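Local coordinates for protein metal-dependent phosphohydrolase, HDOD domain-containing (PDB 3HC1) that is of unknown function but holds two iron(III) ions in an HD-type site, consistent with a metal-dependent phosphohydrolase, at residues H152-N160 and H193-W204; F209-I220 and I230-D238. All blocks are in the same frame, centred on the assembly; numbering follows the deposited sequence.

Interaction 1 (H152-N160 and H193-W204). With FE (Fe (III) ion), chain C; FE (Fe (III) ion), chain B.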
loop_
_atom_site.group_PDB
_atom_site.type_symbol
_atom_site.label_atom_id
_atom_site.label_comp_id
_atom_site.label_asym_id
_atom_site.label_seq_id
_atom_site.Cartn_x
_atom_site.Cartn_y
_atom_site.Cartn_z
ATOM N N HIS A 152 3.208 -0.664 -0.810
ATOM C CA HIS A 152 3.591 -1.220 -2.128
ATOM C C HIS A 152 4.509 -0.329 -3.007
ATOM O O HIS A 152 5.431 -0.802 -3.662
ATOM C CB HIS A 152 2.390 -1.751 -2.914
ATOM C CG HIS A 152 1.648 -0.690 -3.693
ATOM N ND1 HIS A 152 0.832 0.227 -3.076
ATOM C CD2 HIS A 152 1.596 -0.404 -5.018
ATOM C CE1 HIS A 152 0.350 1.066 -3.975
ATOM N NE2 HIS A 152 0.774 0.690 -5.163
ATOM N N ASP A 153 4.208 0.968 -2.994
ATOM C CA ASP A 153 4.940 1.969 -3.706
ATOM C C ASP A 153 5.922 2.763 -2.854
ATOM O O ASP A 153 6.313 3.890 -3.229
ATOM C CB ASP A 153 3.941 2.908 -4.394
ATOM C CG ASP A 153 3.482 2.360 -5.747
ATOM O OD1 ASP A 153 4.159 1.434 -6.254
ATOM O OD2 ASP A 153 2.449 2.828 -6.270
ATOM N N VAL A 154 6.362 2.188 -1.729
ATOM C CA VAL A 154 7.322 2.903 -0.868
ATOM C C VAL A 154 8.613 3.262 -1.650
ATOM O O VAL A 154 9.253 4.255 -1.374
ATOM C CB VAL A 154 7.613 2.100 0.432
ATOM C CG1 VAL A 154 8.434 0.821 0.123
ATOM C CG2 VAL A 154 8.297 2.929 1.410
ATOM N N GLY A 155 8.948 2.490 -2.679
ATOM C CA GLY A 155 10.056 2.838 -3.564
ATOM C C GLY A 155 9.915 4.126 -4.360
ATOM O O GLY A 155 10.933 4.772 -4.624
ATOM N N GLU A 156 8.693 4.458 -4.777
ATOM C CA GLU A 156 8.403 5.731 -5.485
ATOM C C GLU A 156 8.508 6.872 -4.511
ATOM O O GLU A 156 8.931 7.959 -4.884
ATOM C CB GLU A 156 6.995 5.789 -6.105
ATOM C CG GLU A 156 6.690 4.845 -7.184
ATOM C CD GLU A 156 7.344 5.206 -8.514
ATOM O OE1 GLU A 156 8.561 5.407 -8.524
ATOM O OE2 GLU A 156 6.629 5.273 -9.531
ATOM N N VAL A 157 8.143 6.629 -3.254
ATOM C CA VAL A 157 8.314 7.609 -2.226
ATOM C C VAL A 157 9.784 7.905 -2.075
ATOM O O VAL A 157 10.196 9.052 -2.037
ATOM C CB VAL A 157 7.706 7.183 -0.856
ATOM C CG1 VAL A 157 8.098 8.194 0.227
ATOM C CG2 VAL A 157 6.198 7.130 -0.983
ATOM N N PHE A 158 10.592 6.859 -2.041
ATOM C CA PHE A 158 12.024 7.049 -1.951
ATOM C C PHE A 158 12.604 7.816 -3.113
ATOM O O PHE A 158 13.378 8.734 -2.907
ATOM C CB PHE A 158 12.738 5.696 -1.859
ATOM C CG PHE A 158 14.215 5.826 -1.879
ATOM C CD1 PHE A 158 14.887 6.139 -0.720
ATOM C CD2 PHE A 158 14.928 5.707 -3.065
ATOM C CE1 PHE A 158 16.257 6.281 -0.735
ATOM C CE2 PHE A 158 16.289 5.855 -3.065
ATOM C CZ PHE A 158 16.940 6.150 -1.906
ATOM N N ILE A 159 12.292 7.402 -4.347
ATOM C CA ILE A 159 12.883 8.040 -5.499
ATOM C C ILE A 159 12.421 9.519 -5.563
ATOM O O ILE A 159 13.229 10.403 -5.898
ATOM C CB ILE A 159 12.524 7.320 -6.798
ATOM C CG1 ILE A 159 13.043 5.870 -6.768
ATOM C CG2 ILE A 159 13.041 8.039 -8.038
ATOM C CD1 ILE A 159 12.563 5.086 -7.952
ATOM N N ASN A 160 11.128 9.740 -5.279
ATOM C CA ASN A 160 10.491 11.080 -5.360
ATOM C C ASN A 160 11.155 12.056 -4.387
ATOM O O ASN A 160 11.478 13.180 -4.753
ATOM C CB ASN A 160 8.975 10.998 -5.101
ATOM C CG ASN A 160 8.263 12.348 -5.329
ATOM O OD1 ASN A 160 8.534 13.074 -6.310
ATOM N ND2 ASN A 160 7.365 12.680 -4.436
ATOM N N HIS A 193 11.062 1.198 -9.001
ATOM C CA HIS A 193 10.614 1.339 -7.614
ATOM C C HIS A 193 10.258 -0.002 -6.954
ATOM O O HIS A 193 10.230 -0.068 -5.703
ATOM C CB HIS A 193 9.430 2.297 -7.478
ATOM C CG HIS A 193 8.173 1.791 -8.104
ATOM N ND1 HIS A 193 7.992 1.740 -9.476
ATOM C CD2 HIS A 193 7.063 1.254 -7.555
ATOM C CE1 HIS A 193 6.800 1.237 -9.730
ATOM N NE2 HIS A 193 6.207 0.958 -8.583
ATOM N N CYS A 194 9.946 -1.028 -7.749
ATOM C CA CYS A 194 9.777 -2.401 -7.242
ATOM C C CYS A 194 11.042 -2.883 -6.571
ATOM O O CYS A 194 11.036 -3.287 -5.424
ATOM C CB CYS A 194 9.391 -3.363 -8.331
ATOM S SG CYS A 194 7.803 -2.993 -9.116
ATOM N N GLU A 195 12.160 -2.786 -7.258
ATOM C CA GLU A 195 13.432 -3.221 -6.696
ATOM C C GLU A 195 14.005 -2.317 -5.627
ATOM O O GLU A 195 14.530 -2.788 -4.599
ATOM C CB GLU A 195 14.426 -3.373 -7.849
ATOM C CG GLU A 195 13.999 -4.463 -8.795
ATOM C CD GLU A 195 13.122 -3.976 -9.942
ATOM O OE1 GLU A 195 12.675 -2.819 -9.981
ATOM O OE2 GLU A 195 12.892 -4.790 -10.809
ATOM N N VAL A 196 13.901 -1.000 -5.856
ATOM C CA VAL A 196 14.276 -0.051 -4.849
ATOM C C VAL A 196 13.430 -0.237 -3.612
ATOM O O VAL A 196 13.971 -0.192 -2.520
ATOM C CB VAL A 196 14.163 1.432 -5.360
ATOM C CG1 VAL A 196 14.456 2.505 -4.267
ATOM C CG2 VAL A 196 15.177 1.613 -6.494
ATOM N N GLY A 197 12.114 -0.412 -3.775
ATOM C CA GLY A 197 11.222 -0.567 -2.596
ATOM C C GLY A 197 11.569 -1.838 -1.842
ATOM O O GLY A 197 11.506 -1.899 -0.593
ATOM N N PHE A 198 11.907 -2.860 -2.600
ATOM C CA PHE A 198 12.328 -4.170 -1.979
ATOM C C PHE A 198 13.594 -3.976 -1.134
ATOM O O PHE A 198 13.638 -4.360 0.047
ATOM C CB PHE A 198 12.544 -5.199 -3.088
ATOM C CG PHE A 198 12.999 -6.531 -2.611
ATOM C CD1 PHE A 198 12.053 -7.518 -2.262
ATOM C CD2 PHE A 198 14.363 -6.810 -2.516
ATOM C CE1 PHE A 198 12.492 -8.781 -1.884
ATOM C CE2 PHE A 198 14.817 -8.064 -2.074
ATOM C CZ PHE A 198 13.865 -9.031 -1.749
ATOM N N ALA A 199 14.597 -3.333 -1.734
ATOM C CA ALA A 199 15.880 -3.065 -1.066
ATOM C C ALA A 199 15.639 -2.253 0.195
ATOM O O ALA A 199 16.279 -2.467 1.192
ATOM C CB ALA A 199 16.819 -2.269 -1.977
ATOM N N LEU A 200 14.707 -1.303 0.127
ATOM C CA LEU A 200 14.352 -0.451 1.262
ATOM C C LEU A 200 13.647 -1.167 2.387
ATOM O O LEU A 200 14.048 -1.098 3.559
ATOM C CB LEU A 200 13.552 0.805 0.801
ATOM C CG LEU A 200 13.285 1.888 1.866
ATOM C CD1 LEU A 200 14.538 2.471 2.515
ATOM C CD2 LEU A 200 12.432 2.987 1.273
ATOM N N ALA A 201 12.641 -1.923 2.035
ATOM C CA ALA A 201 11.930 -2.729 2.989
ATOM C C ALA A 201 12.843 -3.801 3.625
ATOM O O ALA A 201 12.732 -4.078 4.845
ATOM C CB ALA A 201 10.707 -3.381 2.292
ATOM N N LYS A 202 13.761 -4.361 2.843
ATOM C CA LYS A 202 14.760 -5.300 3.383
ATOM C C LYS A 202 15.680 -4.610 4.357
ATOM O O LYS A 202 15.910 -5.130 5.437
ATOM C CB LYS A 202 15.589 -5.999 2.310
ATOM C CG LYS A 202 14.805 -6.986 1.406
ATOM C CD LYS A 202 14.370 -8.265 2.142
ATOM C CE LYS A 202 15.454 -9.285 2.128
ATOM N NZ LYS A 202 15.245 -10.260 3.196
ATOM N N ARG A 203 16.166 -3.415 4.020
ATOM C CA ARG A 203 16.936 -2.613 4.981
ATOM C C ARG A 203 16.155 -2.386 6.280
ATOM O O ARG A 203 16.732 -2.479 7.365
ATOM C CB ARG A 203 17.402 -1.277 4.376
ATOM C CG ARG A 203 17.715 -0.228 5.427
ATOM C CD ARG A 203 18.292 1.034 4.865
ATOM N NE ARG A 203 19.640 0.760 4.496
ATOM C CZ ARG A 203 20.731 1.230 5.096
ATOM N NH1 ARG A 203 20.703 2.112 6.089
ATOM N NH2 ARG A 203 21.866 0.806 4.634
ATOM N N TRP A 204 14.840 -2.147 6.187
ATOM C CA TRP A 204 14.035 -1.910 7.358
ATOM C C TRP A 204 13.655 -3.151 8.147
ATOM O O TRP A 204 12.910 -3.046 9.100
ATOM C CB TRP A 204 12.720 -1.194 7.000
ATOM C CG TRP A 204 12.875 0.218 6.528
ATOM C CD1 TRP A 204 13.952 1.034 6.685
ATOM C CD2 TRP A 204 11.881 0.979 5.843
ATOM N NE1 TRP A 204 13.690 2.270 6.115
ATOM C CE2 TRP A 204 12.434 2.257 5.582
ATOM C CE3 TRP A 204 10.591 0.698 5.384
ATOM C CZ2 TRP A 204 11.716 3.258 4.935
ATOM C CZ3 TRP A 204 9.879 1.706 4.717
ATOM C CH2 TRP A 204 10.449 2.956 4.493
HETATM FE FE FE C . 0.997 1.648 -7.276
HETATM FE FE FE B . 3.976 0.544 -8.222
HETATM O O HOH W 1 7.839 0.393 -4.232
HETATM O O HOH W 2 2.120 0.213 -8.073
#
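Asp153 and His193 meet through a metal and not a hydrogen bond: Asp153 OD1 lies 3.1 Å from His193 NE2 because both bind the iron(III) ion of chain B. The other carboxylate oxygen, Asp153 OD2, reaches the iron of chain C at 2.1 Å, next to His152 NE2, so one aspartate bridges both ions, as water 2 does.

Over the His193 ring lies Glu156, its CG 3.8 Å from the ring centroid. A bend at chi2 (-75°) folds the carboxylate along the same face, nearly parallel to the imidazole (planes 16° apart). With an alanine here, that face of His193 would probably lose its cover, although the iron at NE2 and Glu185 at ND1 would still hold the ring.

His152 and Asp153 form the HD pair that gives the HD superfamily its name; His122 and Asp238 complete the H...HD...D signature around the chain C iron.

Water 1 ties the starts of both segments together, giving hydrogen bonds to His152 O and His193 O and accepting one from Gly155 N at 2.8 Å.

Backbone packing rests on two glycines: Gly155 CA is 3.7 Å from Gly197 CA, where the segment axes approach to 7.6 Å and cross at 95°. A CB on Gly155 would run into His193 O.

The apolar contacts lie away from the metals. Phe158 CD2 touches Val196 CG1 at 3.5 Å, the two side chains crossing at about a right angle. Leu200 CD2 meets both Phe158 CB and Val154 CG2, and the latter methyl also reaches Trp204 CH2 at 3.8 Å.

Interaction 2 (F209-I220 and I230-D238). With FE (Fe (III) ion), chain B; FE (Fe (III) ion), chain C.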
loop_
_atom_site.group_PDB
_atom_site.type_symbol
_atom_site.label_atom_id
_atom_site.label_comp_id
_atom_site.label_asym_id
_atom_site.label_seq_id
_atom_site.Cartn_x
_atom_site.Cartn_y
_atom_site.Cartn_z
ATOM N N PHE A 209 6.984 -11.265 3.158
ATOM C CA PHE A 209 5.679 -11.218 2.476
ATOM C C PHE A 209 5.414 -9.791 1.989
ATOM O O PHE A 209 4.822 -9.602 0.939
ATOM C CB PHE A 209 4.507 -11.797 3.287
ATOM C CG PHE A 209 3.858 -10.853 4.237
ATOM C CD1 PHE A 209 2.853 -9.998 3.796
ATOM C CD2 PHE A 209 4.205 -10.848 5.593
ATOM C CE1 PHE A 209 2.189 -9.155 4.683
ATOM C CE2 PHE A 209 3.565 -9.945 6.507
ATOM C CZ PHE A 209 2.564 -9.109 6.042
ATOM N N ILE A 210 5.905 -8.812 2.733
ATOM C CA ILE A 210 5.768 -7.385 2.365
ATOM C C ILE A 210 6.804 -7.063 1.305
ATOM O O ILE A 210 6.474 -6.461 0.277
ATOM C CB ILE A 210 5.948 -6.433 3.605
ATOM C CG1 ILE A 210 4.808 -6.665 4.603
ATOM C CG2 ILE A 210 5.984 -4.950 3.187
ATOM C CD1 ILE A 210 5.089 -6.220 6.054
ATOM N N CYS A 211 8.058 -7.434 1.546
ATOM C CA CYS A 211 9.132 -7.212 0.563
ATOM C C CYS A 211 8.757 -7.730 -0.794
ATOM O O CYS A 211 8.903 -7.034 -1.806
ATOM C CB CYS A 211 10.427 -7.864 1.041
ATOM S SG CYS A 211 11.124 -7.073 2.516
ATOM N N ASP A 212 8.249 -8.957 -0.843
ATOM C CA ASP A 212 7.891 -9.523 -2.151
ATOM C C ASP A 212 6.679 -8.790 -2.799
ATOM O O ASP A 212 6.569 -8.727 -3.992
ATOM C CB ASP A 212 7.546 -10.984 -1.970
ATOM C CG ASP A 212 8.744 -11.846 -1.569
ATOM O OD1 ASP A 212 9.908 -11.352 -1.446
ATOM O OD2 ASP A 212 8.492 -13.056 -1.316
ATOM N N THR A 213 5.764 -8.264 -2.000
ATOM C CA THR A 213 4.627 -7.573 -2.535
ATOM C C THR A 213 5.139 -6.321 -3.264
ATOM O O THR A 213 4.761 -6.110 -4.414
ATOM C CB THR A 213 3.633 -7.147 -1.461
ATOM O OG1 THR A 213 3.031 -8.302 -0.852
ATOM C CG2 THR A 213 2.550 -6.235 -2.079
ATOM N N ILE A 214 6.090 -5.611 -2.636
ATOM C CA ILE A 214 6.760 -4.403 -3.209
ATOM C C ILE A 214 7.509 -4.766 -4.512
ATOM O O ILE A 214 7.365 -4.088 -5.502
ATOM C CB ILE A 214 7.674 -3.753 -2.162
ATOM C CG1 ILE A 214 6.895 -3.283 -0.930
ATOM C CG2 ILE A 214 8.449 -2.533 -2.736
ATOM C CD1 ILE A 214 7.856 -2.965 0.276
ATOM N N LEU A 215 8.172 -5.925 -4.538
ATOM C CA LEU A 215 8.940 -6.366 -5.704
ATOM C C LEU A 215 8.095 -6.787 -6.902
ATOM O O LEU A 215 8.473 -6.537 -8.068
ATOM C CB LEU A 215 9.860 -7.545 -5.304
ATOM C CG LEU A 215 10.802 -8.134 -6.373
ATOM C CD1 LEU A 215 11.719 -7.053 -6.975
ATOM C CD2 LEU A 215 11.638 -9.307 -5.808
ATOM N N TYR A 216 6.962 -7.429 -6.639
ATOM C CA TYR A 216 6.211 -8.144 -7.679
ATOM C C TYR A 216 4.866 -7.540 -8.041
ATOM O O TYR A 216 4.150 -8.094 -8.888
ATOM C CB TYR A 216 5.992 -9.597 -7.269
ATOM C CG TYR A 216 7.234 -10.439 -7.051
ATOM C CD1 TYR A 216 8.141 -10.691 -8.083
ATOM C CD2 TYR A 216 7.449 -11.069 -5.828
ATOM C CE1 TYR A 216 9.287 -11.524 -7.861
ATOM C CE2 TYR A 216 8.557 -11.897 -5.599
ATOM C CZ TYR A 216 9.468 -12.102 -6.597
ATOM O OH TYR A 216 10.510 -12.928 -6.311
ATOM N N HIS A 217 4.525 -6.408 -7.424
ATOM C CA HIS A 217 3.179 -5.860 -7.550
ATOM C C HIS A 217 2.776 -5.413 -8.929
ATOM O O HIS A 217 1.575 -5.266 -9.166
ATOM C CB HIS A 217 2.889 -4.784 -6.521
ATOM C CG HIS A 217 3.579 -3.476 -6.777
ATOM N ND1 HIS A 217 4.770 -3.120 -6.168
ATOM C CD2 HIS A 217 3.178 -2.396 -7.485
ATOM C CE1 HIS A 217 5.101 -1.899 -6.548
ATOM N NE2 HIS A 217 4.203 -1.480 -7.420
ATOM N N HIS A 218 3.747 -5.201 -9.830
ATOM C CA HIS A 218 3.436 -4.892 -11.248
ATOM C C HIS A 218 3.402 -6.117 -12.150
ATOM O O HIS A 218 3.094 -5.982 -13.313
ATOM C CB HIS A 218 4.379 -3.795 -11.822
ATOM C CG HIS A 218 4.118 -2.438 -11.254
ATOM N ND1 HIS A 218 3.049 -1.668 -11.662
ATOM C CD2 HIS A 218 4.764 -1.705 -10.301
ATOM C CE1 HIS A 218 3.016 -0.550 -10.949
ATOM N NE2 HIS A 218 4.062 -0.521 -10.138
ATOM N N ASP A 219 3.690 -7.320 -11.631
ATOM C CA ASP A 219 3.445 -8.545 -12.388
ATOM C C ASP A 219 3.303 -9.748 -11.482
ATOM O O ASP A 219 4.285 -10.399 -11.144
ATOM C CB ASP A 219 4.523 -8.804 -13.403
ATOM C CG ASP A 219 4.173 -9.970 -14.355
ATOM O OD1 ASP A 219 3.009 -10.495 -14.381
ATOM O OD2 ASP A 219 5.099 -10.344 -15.065
ATOM N N ILE A 220 2.069 -10.005 -11.083
ATOM C CA ILE A 220 1.746 -11.122 -10.172
ATOM C C ILE A 220 2.278 -12.455 -10.712
ATOM O O ILE A 220 2.631 -13.330 -9.941
ATOM C CB ILE A 220 0.240 -11.156 -9.865
ATOM C CG1 ILE A 220 -0.091 -12.184 -8.764
ATOM C CG2 ILE A 220 -0.584 -11.416 -11.131
ATOM C CD1 ILE A 220 0.731 -12.008 -7.465
ATOM N N ILE A 230 -1.531 -12.374 -0.890
ATOM C CA ILE A 230 -1.358 -10.965 -0.564
ATOM C C ILE A 230 -0.870 -10.169 -1.767
ATOM O O ILE A 230 -1.422 -9.130 -2.063
ATOM C CB ILE A 230 -0.432 -10.742 0.679
ATOM C CG1 ILE A 230 -1.079 -11.366 1.951
ATOM C CG2 ILE A 230 -0.212 -9.256 0.886
ATOM C CD1 ILE A 230 -0.166 -11.479 3.169
ATOM N N VAL A 231 0.162 -10.661 -2.447
ATOM C CA VAL A 231 0.734 -9.984 -3.580
ATOM C C VAL A 231 -0.341 -9.847 -4.666
ATOM O O VAL A 231 -0.511 -8.774 -5.250
ATOM C CB VAL A 231 1.930 -10.726 -4.233
ATOM C CG1 VAL A 231 2.558 -9.765 -5.289
ATOM C CG2 VAL A 231 2.966 -11.175 -3.205
ATOM N N ALA A 232 -1.066 -10.945 -4.918
ATOM C CA ALA A 232 -2.114 -10.955 -5.913
ATOM C C ALA A 232 -3.170 -9.879 -5.599
ATOM O O ALA A 232 -3.586 -9.144 -6.509
ATOM C CB ALA A 232 -2.722 -12.360 -6.015
HETATM N N MSE A 233 -3.536 -9.750 -4.305
HETATM C CA MSE A 233 -4.509 -8.760 -3.847
HETATM C C MSE A 233 -4.061 -7.330 -4.082
HETATM O O MSE A 233 -4.837 -6.464 -4.560
HETATM C CB MSE A 233 -4.915 -9.024 -2.345
HETATM C CG MSE A 233 -5.882 -10.249 -2.311
HETATM SE SE MSE A 233 -6.019 -10.856 -0.511
HETATM C CE MSE A 233 -6.583 -12.636 -1.073
ATOM N N VAL A 234 -2.810 -7.078 -3.747
ATOM C CA VAL A 234 -2.244 -5.715 -3.872
ATOM C C VAL A 234 -1.986 -5.415 -5.341
ATOM O O VAL A 234 -2.219 -4.266 -5.781
ATOM C CB VAL A 234 -0.967 -5.570 -3.014
ATOM C CG1 VAL A 234 -0.123 -4.235 -3.354
ATOM C CG2 VAL A 234 -1.304 -5.707 -1.489
ATOM N N ALA A 235 -1.509 -6.395 -6.121
ATOM C CA ALA A 235 -1.315 -6.129 -7.569
ATOM C C ALA A 235 -2.628 -5.773 -8.205
ATOM O O ALA A 235 -2.671 -4.828 -9.004
ATOM C CB ALA A 235 -0.686 -7.310 -8.363
ATOM N N PHE A 236 -3.701 -6.531 -7.890
ATOM C CA PHE A 236 -5.031 -6.186 -8.423
ATOM C C PHE A 236 -5.462 -4.792 -7.987
ATOM O O PHE A 236 -5.881 -3.951 -8.816
ATOM C CB PHE A 236 -6.123 -7.226 -8.089
ATOM C CG PHE A 236 -7.464 -6.843 -8.580
ATOM C CD1 PHE A 236 -8.255 -5.993 -7.853
ATOM C CD2 PHE A 236 -7.886 -7.244 -9.842
ATOM C CE1 PHE A 236 -9.454 -5.576 -8.322
ATOM C CE2 PHE A 236 -9.096 -6.830 -10.320
ATOM C CZ PHE A 236 -9.878 -6.001 -9.569
ATOM N N ALA A 237 -5.350 -4.526 -6.694
ATOM C CA ALA A 237 -5.751 -3.225 -6.157
ATOM C C ALA A 237 -4.996 -2.055 -6.805
ATOM O O ALA A 237 -5.581 -0.994 -7.049
ATOM C CB ALA A 237 -5.654 -3.190 -4.618
ATOM N N ASP A 238 -3.731 -2.250 -7.130
ATOM C CA ASP A 238 -2.956 -1.204 -7.740
ATOM C C ASP A 238 -3.458 -0.920 -9.155
ATOM O O ASP A 238 -3.707 0.233 -9.524
ATOM C CB ASP A 238 -1.461 -1.545 -7.760
ATOM C CG ASP A 238 -0.685 -0.583 -8.586
ATOM O OD1 ASP A 238 -0.744 0.597 -8.247
ATOM O OD2 ASP A 238 -0.063 -0.964 -9.595
HETATM FE FE FE B . 3.976 0.544 -8.222
HETATM FE FE FE C . 0.997 1.648 -7.276
HETATM O O HOH W 3 0.003 -3.351 -10.628
HETATM O O HOH W 2 2.120 0.213 -8.073
#
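Ile220 lies against Val231, Ala232 and Ala235. Its CB faces Ala235 CB at 4.2 Å. CG1, anti to the backbone N (chi1 -172°), runs on to the CA and CB of Ala232. At the tip, CD1 touches Val231 CG1 at 3.6 Å and presses on the Ala232 backbone, coming to 3.4 Å from Ala232 CA, a snug fit for two carbons.

On the other side of Val231, Thr213 OG1 donates to Phe209 O at 2.8 Å, within the carbonyl plane, while its CG2 methyl meets Val234 CG1 at 3.6 Å. Phe209 CD1 in turn touches Ile230 CD1.

Toward the irons, His217 O lies 3.2 Å from Ala235 CB and shares water 3 with Asp238 OD2. Asp238 OD1 binds the chain C iron at 2.2 Å, whereas His217 NE2 and His218 NE2 bind that of chain B; the Asp238 carboxylate stands almost perpendicular (89°) to the His218 ring.

The axes of helices 209-216 and 230-238 run in the same general direction, inclined by 38°. Helix 142-150 packs on Thr213 and Ile230 through Ala148, helix 193-203 touches Cys211 and Ile214, and helix 116-136 meets Phe236 and Ala237.

Interactions 1 and 2 follow each other along the chain, helix 193-203 leading into helix 208-216, and their centres lie 13 Å apart. They converge on the di-iron site. Around the iron of chain B, His193 NE2 is 3.0 Å from His218 NE2, and Asp153 OD1 is 3.1 Å from His217 NE2, so each interaction supplies two protein ligands. The iron of chain C takes His152 and Asp153 from interaction 1 and Asp238 from interaction 2. His122 completes its protein shell together with Glu249, which also binds the other iron. Away from the metals, Phe198 CD1 approaches Cys211 O at 3.2 Å, joining the two helices directly.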